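PDB 2PKH: histidine utilization repressor from Pseudomonas syringae pv. tomato, which probably represses the hut genes of histidine degradation by binding the hutP region when inducer is absent, and is seen here as its C-terminal UTRA domain. Local coordinates for residues Glu94-Glu99 with Ala130-His135; Leu41-Glu46 with Cys103-Ile108; Ala60-Asp65 with Gln82-Thr87. All coordinates share one frame; numbering follows the deposited sequence.

Contact 1 (Glu94-Glu99 with Ala130-His135); sequences EAILAE and AARLIH
Ile96 and Ile134 meet end to end through their CD1 methyls, which lie 3.4 Å apart, tighter than carbons usually pack. The two chains arrive at about a right angle to each other. Ile134 puts CG1 anti to its own backbone N (chi1 169°), which carries CD1 across to the other strand. In Ile96, a chi1 of 68° tucks CG1 between the backbone N and the carbonyl carbon and aims CD1 at the Ile134 methyl. Ala98 supplies the third carbon: its CB is 3.6 Å from Ile134 CD1, so one methyl of Ile134 touches both an isoleucine and an alanine, with an angle of about 101° at that methyl between the two partners.

Arg132 makes the looser side. Its chain runs extended from CG to NE, and NH2 comes within 4.0 Å of Ile96 CD1, approached obliquely. The guanidinium is held chiefly by a salt bridge from NH1 to Glu102, whose other carboxylate oxygen takes the backbone N of Glu99. That second bond is the N3-to-N-cap half of a capping box at the start of helix 100-106. Exposed Glu99 keeps its carboxylate well away, with OE2 6.4 Å from Arg132 NH2, so at most a long-range attraction would act there.

Strands 88-97 and 126-136 are not neighbours: strand 113-123 runs between them, and the side chains meet over it. The helix following Ala98 packs against the same site, Cys103 on Ala98 and Glu102 on Ile134. This is side-chain packing on one face of the antiparallel UTRA-domain sheet, beneath a helix.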
loop_
_atom_site.group_PDB
_atom_site.type_symbol
_atom_site.label_atom_id
_atom_site.label_comp_id
_atom_site.label_asym_id
_atom_site.label_seq_id
_atom_site.Cartn_x
_atom_site.Cartn_y
_atom_site.Cartn_z
ATOM N N GLU B 94 -5.560 -14.903 -6.254
ATOM C CA GLU B 94 -5.262 -16.223 -6.748
ATOM C C GLU B 94 -5.088 -16.148 -8.263
ATOM O O GLU B 94 -5.646 -15.278 -8.911
ATOM C CB GLU B 94 -6.487 -17.126 -6.452
ATOM C CG GLU B 94 -6.451 -17.700 -5.058
ATOM C CD GLU B 94 -7.714 -18.471 -4.702
ATOM O OE1 GLU B 94 -8.768 -17.837 -4.554
ATOM O OE2 GLU B 94 -7.603 -19.703 -4.504
ATOM N N ALA B 95 -4.347 -17.097 -8.801
ATOM C CA ALA B 95 -4.292 -17.307 -10.245
ATOM C C ALA B 95 -5.075 -18.592 -10.542
ATOM O O ALA B 95 -4.827 -19.702 -9.995
ATOM C CB ALA B 95 -2.804 -17.415 -10.721
ATOM N N ILE B 96 -6.008 -18.443 -11.450
ATOM C CA ILE B 96 -6.864 -19.554 -11.832
ATOM C C ILE B 96 -7.111 -19.561 -13.327
ATOM O O ILE B 96 -6.813 -18.580 -14.039
ATOM C CB ILE B 96 -8.252 -19.406 -11.104
ATOM C CG1 ILE B 96 -8.995 -18.196 -11.676
ATOM C CG2 ILE B 96 -8.061 -19.427 -9.494
ATOM C CD1 ILE B 96 -10.533 -18.176 -11.417
ATOM N N LEU B 97 -7.716 -20.652 -13.789
ATOM C CA LEU B 97 -8.381 -20.686 -15.133
ATOM C C LEU B 97 -9.893 -20.347 -15.011
ATOM O O LEU B 97 -10.546 -20.775 -14.063
ATOM C CB LEU B 97 -8.191 -22.064 -15.784
ATOM C CG LEU B 97 -6.793 -22.473 -16.210
ATOM C CD1 LEU B 97 -6.732 -23.841 -16.936
ATOM C CD2 LEU B 97 -6.182 -21.349 -17.092
ATOM N N ALA B 98 -10.450 -19.525 -15.921
ATOM C CA ALA B 98 -11.865 -19.226 -15.786
ATOM C C ALA B 98 -12.743 -20.401 -16.256
ATOM O O ALA B 98 -12.282 -21.306 -16.983
ATOM C CB ALA B 98 -12.191 -17.943 -16.589
ATOM N N GLU B 99 -14.015 -20.373 -15.878
ATOM C CA GLU B 99 -14.990 -21.358 -16.377
ATOM C C GLU B 99 -15.322 -21.019 -17.802
ATOM O O GLU B 99 -15.195 -19.848 -18.223
ATOM C CB GLU B 99 -16.268 -21.276 -15.519
ATOM C CG GLU B 99 -16.056 -21.685 -14.071
ATOM C CD GLU B 99 -15.510 -23.088 -13.972
ATOM O OE1 GLU B 99 -16.079 -23.991 -14.621
ATOM O OE2 GLU B 99 -14.470 -23.277 -13.312
ATOM N N ALA B 130 -19.470 -8.007 -0.869
ATOM C CA ALA B 130 -18.415 -8.964 -1.164
ATOM C C ALA B 130 -18.422 -9.147 -2.666
ATOM O O ALA B 130 -19.515 -9.193 -3.282
ATOM C CB ALA B 130 -18.700 -10.293 -0.455
ATOM N N ALA B 131 -17.238 -9.218 -3.295
ATOM C CA ALA B 131 -17.179 -9.281 -4.773
ATOM C C ALA B 131 -16.163 -10.327 -5.204
ATOM O O ALA B 131 -15.146 -10.517 -4.542
ATOM C CB ALA B 131 -16.816 -7.899 -5.398
ATOM N N ARG B 132 -16.374 -10.897 -6.360
ATOM C CA ARG B 132 -15.446 -11.879 -6.907
ATOM C C ARG B 132 -15.083 -11.281 -8.220
ATOM O O ARG B 132 -15.950 -11.056 -9.071
ATOM C CB ARG B 132 -16.193 -13.211 -7.131
ATOM C CG ARG B 132 -15.333 -14.348 -7.650
ATOM C CD ARG B 132 -16.186 -15.577 -7.912
ATOM N NE ARG B 132 -15.282 -16.709 -8.144
ATOM C CZ ARG B 132 -14.896 -17.084 -9.344
ATOM N NH1 ARG B 132 -15.377 -16.446 -10.402
ATOM N NH2 ARG B 132 -14.052 -18.100 -9.503
ATOM N N LEU B 133 -13.815 -10.916 -8.394
ATOM C CA LEU B 133 -13.467 -10.143 -9.620
ATOM C C LEU B 133 -12.486 -10.986 -10.412
ATOM O O LEU B 133 -11.450 -11.428 -9.870
ATOM C CB LEU B 133 -12.800 -8.815 -9.220
ATOM C CG LEU B 133 -13.477 -7.976 -8.110
ATOM C CD1 LEU B 133 -12.385 -7.062 -7.604
ATOM C CD2 LEU B 133 -14.497 -7.196 -8.858
ATOM N N ILE B 134 -12.780 -11.267 -11.653
ATOM C CA ILE B 134 -11.861 -12.125 -12.413
ATOM C C ILE B 134 -11.369 -11.325 -13.597
ATOM O O ILE B 134 -12.172 -10.674 -14.276
ATOM C CB ILE B 134 -12.480 -13.557 -12.692
ATOM C CG1 ILE B 134 -11.644 -14.366 -13.701
ATOM C CG2 ILE B 134 -13.926 -13.455 -13.189
ATOM C CD1 ILE B 134 -12.029 -15.973 -13.552
ATOM N N HIS B 135 -10.053 -11.325 -13.787
ATOM C CA HIS B 135 -9.448 -10.500 -14.812
ATOM C C HIS B 135 -8.658 -11.405 -15.732
ATOM O O HIS B 135 -7.981 -12.276 -15.214
ATOM C CB HIS B 135 -8.457 -9.515 -14.206
ATOM C CG HIS B 135 -8.966 -8.787 -13.016
ATOM N ND1 HIS B 135 -9.483 -7.503 -13.080
ATOM C CD2 HIS B 135 -9.089 -9.181 -11.733
ATOM C CE1 HIS B 135 -9.804 -7.102 -11.867
ATOM N NE2 HIS B 135 -9.597 -8.106 -11.032
#

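Contact 2 (Leu41-Glu46 with Cys103-Ile108); sequences LIVHFE and CKLLQI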
loop_
_atom_site.group_PDB
_atom_site.type_symbol
_atom_site.label_atom_id
_atom_site.label_comp_id
_atom_site.label_asym_id
_atom_site.label_seq_id
_atom_site.Cartn_x
_atom_site.Cartn_y
_atom_site.Cartn_z
ATOM N N LEU B 41 -23.918 -8.584 -11.624
ATOM C CA LEU B 41 -22.768 -9.140 -12.399
ATOM C C LEU B 41 -22.595 -8.220 -13.593
ATOM O O LEU B 41 -23.511 -8.059 -14.424
ATOM C CB LEU B 41 -23.021 -10.607 -12.850
ATOM C CG LEU B 41 -21.676 -11.257 -13.294
ATOM C CD1 LEU B 41 -21.816 -12.798 -13.091
ATOM C CD2 LEU B 41 -21.440 -10.851 -14.650
ATOM N N ILE B 42 -21.421 -7.563 -13.663
ATOM C CA ILE B 42 -21.144 -6.590 -14.704
ATOM C C ILE B 42 -19.838 -6.948 -15.421
ATOM O O ILE B 42 -18.926 -7.406 -14.766
ATOM C CB ILE B 42 -20.955 -5.169 -14.108
ATOM C CG1 ILE B 42 -22.243 -4.745 -13.332
ATOM C CG2 ILE B 42 -20.684 -4.150 -15.260
ATOM C CD1 ILE B 42 -22.148 -3.325 -12.699
ATOM N N VAL B 43 -19.762 -6.759 -16.733
ATOM C CA VAL B 43 -18.481 -6.999 -17.456
ATOM C C VAL B 43 -18.018 -5.608 -17.768
ATOM O O VAL B 43 -18.746 -4.808 -18.372
ATOM C CB VAL B 43 -18.647 -7.767 -18.738
ATOM C CG1 VAL B 43 -17.278 -8.042 -19.511
ATOM C CG2 VAL B 43 -19.344 -9.186 -18.445
ATOM N N HIS B 44 -16.798 -5.344 -17.358
ATOM C CA HIS B 44 -16.139 -4.054 -17.566
ATOM C C HIS B 44 -15.186 -4.189 -18.754
ATOM O O HIS B 44 -14.425 -5.169 -18.835
ATOM C CB HIS B 44 -15.341 -3.697 -16.303
ATOM C CG HIS B 44 -16.204 -3.306 -15.130
ATOM N ND1 HIS B 44 -16.592 -4.212 -14.167
ATOM C CD2 HIS B 44 -16.765 -2.130 -14.778
ATOM C CE1 HIS B 44 -17.325 -3.605 -13.252
ATOM N NE2 HIS B 44 -17.468 -2.349 -13.616
ATOM N N PHE B 45 -15.191 -3.172 -19.602
ATOM C CA PHE B 45 -14.380 -3.128 -20.858
ATOM C C PHE B 45 -13.403 -1.954 -20.753
ATOM O O PHE B 45 -13.769 -0.912 -20.196
ATOM C CB PHE B 45 -15.269 -2.871 -22.086
ATOM C CG PHE B 45 -16.240 -3.993 -22.392
ATOM C CD1 PHE B 45 -15.993 -4.846 -23.411
ATOM C CD2 PHE B 45 -17.347 -4.191 -21.611
ATOM C CE1 PHE B 45 -16.934 -5.937 -23.704
ATOM C CE2 PHE B 45 -18.242 -5.264 -21.853
ATOM C CZ PHE B 45 -18.014 -6.122 -22.897
ATOM N N GLU B 46 -12.214 -2.091 -21.324
ATOM C CA GLU B 46 -11.333 -0.956 -21.444
ATOM C C GLU B 46 -11.077 -0.871 -22.918
ATOM O O GLU B 46 -10.615 -1.829 -23.525
ATOM C CB GLU B 46 -10.079 -1.236 -20.622
ATOM C CG GLU B 46 -8.893 -0.299 -20.805
ATOM C CD GLU B 46 -7.583 -0.969 -20.345
ATOM O OE1 GLU B 46 -7.294 -0.987 -19.123
ATOM O OE2 GLU B 46 -6.862 -1.517 -21.204
ATOM N N CYS B 103 -14.979 -17.438 -19.797
ATOM C CA CYS B 103 -14.110 -17.205 -20.983
ATOM C C CYS B 103 -14.883 -16.542 -22.112
ATOM O O CYS B 103 -14.367 -15.677 -22.796
ATOM C CB CYS B 103 -13.450 -18.501 -21.493
ATOM S SG CYS B 103 -12.325 -19.192 -20.331
ATOM N N LYS B 104 -16.130 -16.945 -22.334
ATOM C CA LYS B 104 -16.914 -16.322 -23.391
ATOM C C LYS B 104 -17.169 -14.837 -23.064
ATOM O O LYS B 104 -16.981 -13.964 -23.911
ATOM C CB LYS B 104 -18.257 -17.096 -23.562
ATOM C CG LYS B 104 -18.012 -18.536 -24.104
ATOM C CD LYS B 104 -19.301 -19.315 -24.334
ATOM C CE LYS B 104 -19.121 -20.828 -24.145
ATOM N NZ LYS B 104 -19.862 -21.321 -22.872
ATOM N N LEU B 105 -17.570 -14.547 -21.834
ATOM C CA LEU B 105 -17.807 -13.160 -21.402
ATOM C C LEU B 105 -16.566 -12.264 -21.504
ATOM O O LEU B 105 -16.685 -11.096 -21.918
ATOM C CB LEU B 105 -18.313 -13.111 -19.964
ATOM C CG LEU B 105 -19.745 -13.481 -19.551
ATOM C CD1 LEU B 105 -19.972 -12.873 -18.193
ATOM C CD2 LEU B 105 -20.756 -12.949 -20.598
ATOM N N LEU B 106 -15.393 -12.779 -21.106
ATOM C CA LEU B 106 -14.125 -12.022 -21.190
ATOM C C LEU B 106 -13.441 -12.085 -22.549
ATOM O O LEU B 106 -12.412 -11.439 -22.749
ATOM C CB LEU B 106 -13.116 -12.528 -20.131
ATOM C CG LEU B 106 -13.376 -12.177 -18.649
ATOM C CD1 LEU B 106 -12.344 -12.860 -17.680
ATOM C CD2 LEU B 106 -13.272 -10.748 -18.488
ATOM N N GLN B 107 -14.002 -12.822 -23.489
ATOM C CA GLN B 107 -13.367 -12.988 -24.793
ATOM C C GLN B 107 -11.897 -13.387 -24.633
ATOM O O GLN B 107 -11.010 -12.703 -25.168
ATOM C CB GLN B 107 -13.464 -11.696 -25.622
ATOM C CG GLN B 107 -14.915 -11.452 -26.079
ATOM C CD GLN B 107 -15.063 -10.130 -26.783
ATOM O OE1 GLN B 107 -14.511 -9.904 -27.857
ATOM N NE2 GLN B 107 -15.768 -9.229 -26.153
ATOM N N ILE B 108 -11.639 -14.511 -23.942
ATOM C CA ILE B 108 -10.253 -15.020 -23.732
ATOM C C ILE B 108 -10.187 -16.507 -24.069
ATOM O O ILE B 108 -11.208 -17.200 -24.210
ATOM C CB ILE B 108 -9.783 -14.865 -22.254
ATOM C CG1 ILE B 108 -10.861 -15.378 -21.293
ATOM C CG2 ILE B 108 -9.569 -13.400 -21.964
ATOM C CD1 ILE B 108 -10.410 -15.554 -19.753
#
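With Val43 at chi1 -179° and Leu105 at chi1 -75°, the methyls of the strand residue and CD1 of the helix residue come together where strand 36-46 meets the end of helix 100-106. Val43 sets CG1 beside its carbonyl carbon and CG2 beside its backbone N, giving the helix a pair of methyls. In Leu105, CG lies anti to the carbonyl carbon, and CD1 leads toward the strand. The arrangement is helix-on-sheet packing in the UTRA domain, made where the helix stops in a Schellman motif.

Leu105 CD1 touches Val43 CG2 at 3.7 Å, the two side chains slanting across one another. Val43 CG1 reaches the backbone instead, 3.9 Å from Leu105 O, so the forked valine meets both the side chain and the carbonyl of a single residue. Leu41, two places back on the same side of the strand, extends the apolar patch more loosely, its CD2 4.3 Å from Leu105 CD1.

Gln107 brings the helix to its end. Its positive phi of 50° turns the chain out of the last turn, while Gln107 N bonds back to Lys104 O and Ile108 N to Cys103 O, each at 3.2 Å. Arg139 fastens the same turn from outside, taking Leu106 O with NH1 and Gln107 O with NH2. The Gln107 side chain runs back toward the strand, touching Pro50 of strand 49-59, and a bound 1,2-ethanediol, probably from the crystallisation liquor, lies about 3 Å from that side chain on this exposed border. The amide nitrogen comes to the edge of the Phe45 ring, near its plane, with Gln107 NE2 4.3 Å from Phe45 CE1.

Contact 3 (Ala60-Asp65 with Gln82-Thr87); sequences AQVAPD and QVAPLT
Val83 presses one methyl onto the backbone of Val62 and Ala63, and Ala84 adds a second point of contact beside it. This is loop-on-helix packing at one end of the UTRA domain: the chain leaving strand 49-59 runs under the last turn of helix 76-83 and the residues that follow it.

Val83 CG1 does most of the touching. It lies 3.2 Å from Val62 O, a close approach of a methyl to a carbonyl oxygen, with an angle of about 132° at that oxygen between the carbonyl carbon and the methyl. The same methyl is 4.1 Å from Ala63 CB, so it covers the oxygen of one residue and the side chain of the next. A chi1 of 156° turns CG1 down onto the loop from the helix. A second apolar pair lies beside it, at the same spacing as the first: Val62 CG1, anti to its backbone N (chi1 171°), stands 4.1 Å from Ala84 CB. Ala84 is where the chain leaves helical geometry, so its methyl belongs to the exit from the helix rather than to its body.

Further out, Val62 also rests on Gln126 and Val128 of strand 126-136, and Ala63 lies against Leu80, about one helical turn before Val83. On the other segment, Ser123 bonds to Pro85 O and Gly124 N to Thr87 OG1, tying the helix exit to the end of strand 113-123, and the Thr87 backbone bonds to the second subunit.

At the junction itself, Val83 CG1 also sits over the main chain of the loop, 4.1 Å from Ala63 CA.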
loop_
_atom_site.group_PDB
_atom_site.type_symbol
_atom_site.label_atom_id
_atom_site.label_comp_id
_atom_site.label_asym_id
_atom_site.label_seq_id
_atom_site.Cartn_x
_atom_site.Cartn_y
_atom_site.Cartn_z
ATOM N N ALA B 60 -28.670 -5.863 1.385
ATOM C CA ALA B 60 -29.900 -5.100 1.127
ATOM C C ALA B 60 -30.260 -4.028 2.197
ATOM O O ALA B 60 -30.828 -3.002 1.850
ATOM C CB ALA B 60 -31.019 -6.072 0.907
ATOM N N GLN B 61 -29.911 -4.243 3.479
ATOM C CA GLN B 61 -30.262 -3.263 4.530
ATOM C C GLN B 61 -29.422 -2.015 4.459
ATOM O O GLN B 61 -29.916 -0.976 4.827
ATOM C CB GLN B 61 -30.108 -3.822 5.952
ATOM C CG GLN B 61 -30.555 -5.258 6.115
ATOM C CD GLN B 61 -32.045 -5.408 6.229
ATOM O OE1 GLN B 61 -32.647 -5.128 7.287
ATOM N NE2 GLN B 61 -32.667 -5.891 5.158
ATOM N N VAL B 62 -28.168 -2.134 3.970
ATOM C CA VAL B 62 -27.212 -1.022 3.941
ATOM C C VAL B 62 -27.434 -0.147 2.733
ATOM O O VAL B 62 -27.296 1.081 2.804
ATOM C CB VAL B 62 -25.720 -1.548 3.921
ATOM C CG1 VAL B 62 -24.715 -0.438 3.671
ATOM C CG2 VAL B 62 -25.370 -2.207 5.212
ATOM N N ALA B 63 -27.782 -0.773 1.601
ATOM C CA ALA B 63 -27.929 -0.042 0.359
ATOM C C ALA B 63 -29.305 -0.420 -0.246
ATOM O O ALA B 63 -29.399 -1.185 -1.255
ATOM C CB ALA B 63 -26.777 -0.370 -0.593
ATOM N N PRO B 64 -30.386 0.034 0.414
ATOM C CA PRO B 64 -31.697 -0.409 -0.032
ATOM C C PRO B 64 -32.057 -0.103 -1.475
ATOM O O PRO B 64 -32.925 -0.786 -2.052
ATOM C CB PRO B 64 -32.674 0.224 0.977
ATOM C CG PRO B 64 -31.883 1.101 1.829
ATOM C CD PRO B 64 -30.448 0.903 1.606
ATOM N N ASP B 65 -31.403 0.893 -2.073
ATOM C CA ASP B 65 -31.776 1.319 -3.423
ATOM C C ASP B 65 -30.777 0.841 -4.502
ATOM O O ASP B 65 -30.799 1.342 -5.640
ATOM C CB ASP B 65 -31.904 2.850 -3.490
ATOM C CG ASP B 65 -33.030 3.383 -2.581
ATOM O OD1 ASP B 65 -34.046 2.678 -2.406
ATOM O OD2 ASP B 65 -32.868 4.485 -2.029
ATOM N N GLN B 82 -20.816 6.097 -1.553
ATOM C CA GLN B 82 -21.691 7.268 -1.340
ATOM C C GLN B 82 -22.733 6.958 -0.308
ATOM O O GLN B 82 -23.221 7.831 0.375
ATOM C CB GLN B 82 -22.520 7.549 -2.579
ATOM C CG GLN B 82 -21.958 8.401 -3.663
ATOM C CD GLN B 82 -23.063 8.713 -4.679
ATOM O OE1 GLN B 82 -22.792 8.987 -5.841
ATOM N NE2 GLN B 82 -24.323 8.657 -4.231
ATOM N N VAL B 83 -23.167 5.715 -0.283
ATOM C CA VAL B 83 -24.281 5.284 0.532
ATOM C C VAL B 83 -23.835 5.112 1.971
ATOM O O VAL B 83 -24.588 5.363 2.890
ATOM C CB VAL B 83 -24.822 3.935 -0.007
ATOM C CG1 VAL B 83 -25.544 3.169 1.099
ATOM C CG2 VAL B 83 -25.737 4.184 -1.152
ATOM N N ALA B 84 -22.585 4.679 2.169
ATOM C CA ALA B 84 -22.104 4.382 3.514
ATOM C C ALA B 84 -20.604 4.582 3.555
ATOM O O ALA B 84 -19.930 4.397 2.547
ATOM C CB ALA B 84 -22.440 2.971 3.863
ATOM N N PRO B 85 -20.064 4.982 4.714
ATOM C CA PRO B 85 -18.588 5.101 4.778
ATOM C C PRO B 85 -17.876 3.756 4.797
ATOM O O PRO B 85 -18.114 2.947 5.674
ATOM C CB PRO B 85 -18.329 5.857 6.094
ATOM C CG PRO B 85 -19.564 5.734 6.867
ATOM C CD PRO B 85 -20.717 5.366 5.980
ATOM N N LEU B 86 -17.027 3.511 3.811
ATOM C CA LEU B 86 -16.400 2.193 3.660
ATOM C C LEU B 86 -15.084 2.284 4.374
ATOM O O LEU B 86 -14.277 3.111 4.032
ATOM C CB LEU B 86 -16.247 1.851 2.167
ATOM C CG LEU B 86 -17.638 1.776 1.433
ATOM C CD1 LEU B 86 -17.372 1.436 0.040
ATOM C CD2 LEU B 86 -18.677 0.783 2.098
ATOM N N THR B 87 -14.868 1.494 5.392
ATOM C CA THR B 87 -13.735 1.750 6.337
ATOM C C THR B 87 -12.616 0.723 6.287
ATOM O O THR B 87 -11.515 0.946 6.802
ATOM C CB THR B 87 -14.272 1.720 7.772
ATOM O OG1 THR B 87 -15.004 0.505 7.969
ATOM C CG2 THR B 87 -15.246 2.851 7.973
#

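In the fold
Contacts 1 and 2 are neighbours, with centres 12 Å apart, and touch through Ala98 with Cys103 and Ile134 with Leu106. Helix 100-106 directly follows strand 88-97, and both pack on the same six-stranded antiparallel sheet. The chain passes 41-46, 94-99, 103-108 and 130-135 in turn, so the two contacts interleave. Contact 3 lies across the chain's centre, its centre about 24 Å from that of contact 1 and about 26 Å from that of contact 2; it is complete in sequence before Glu94 is reached. Contacts 1 and 2 thus hold helix 100-106 near one end of the sheet, and contact 3 joins loop and helix exit on the other side. Contacts 1 and 3 also reach the second subunit.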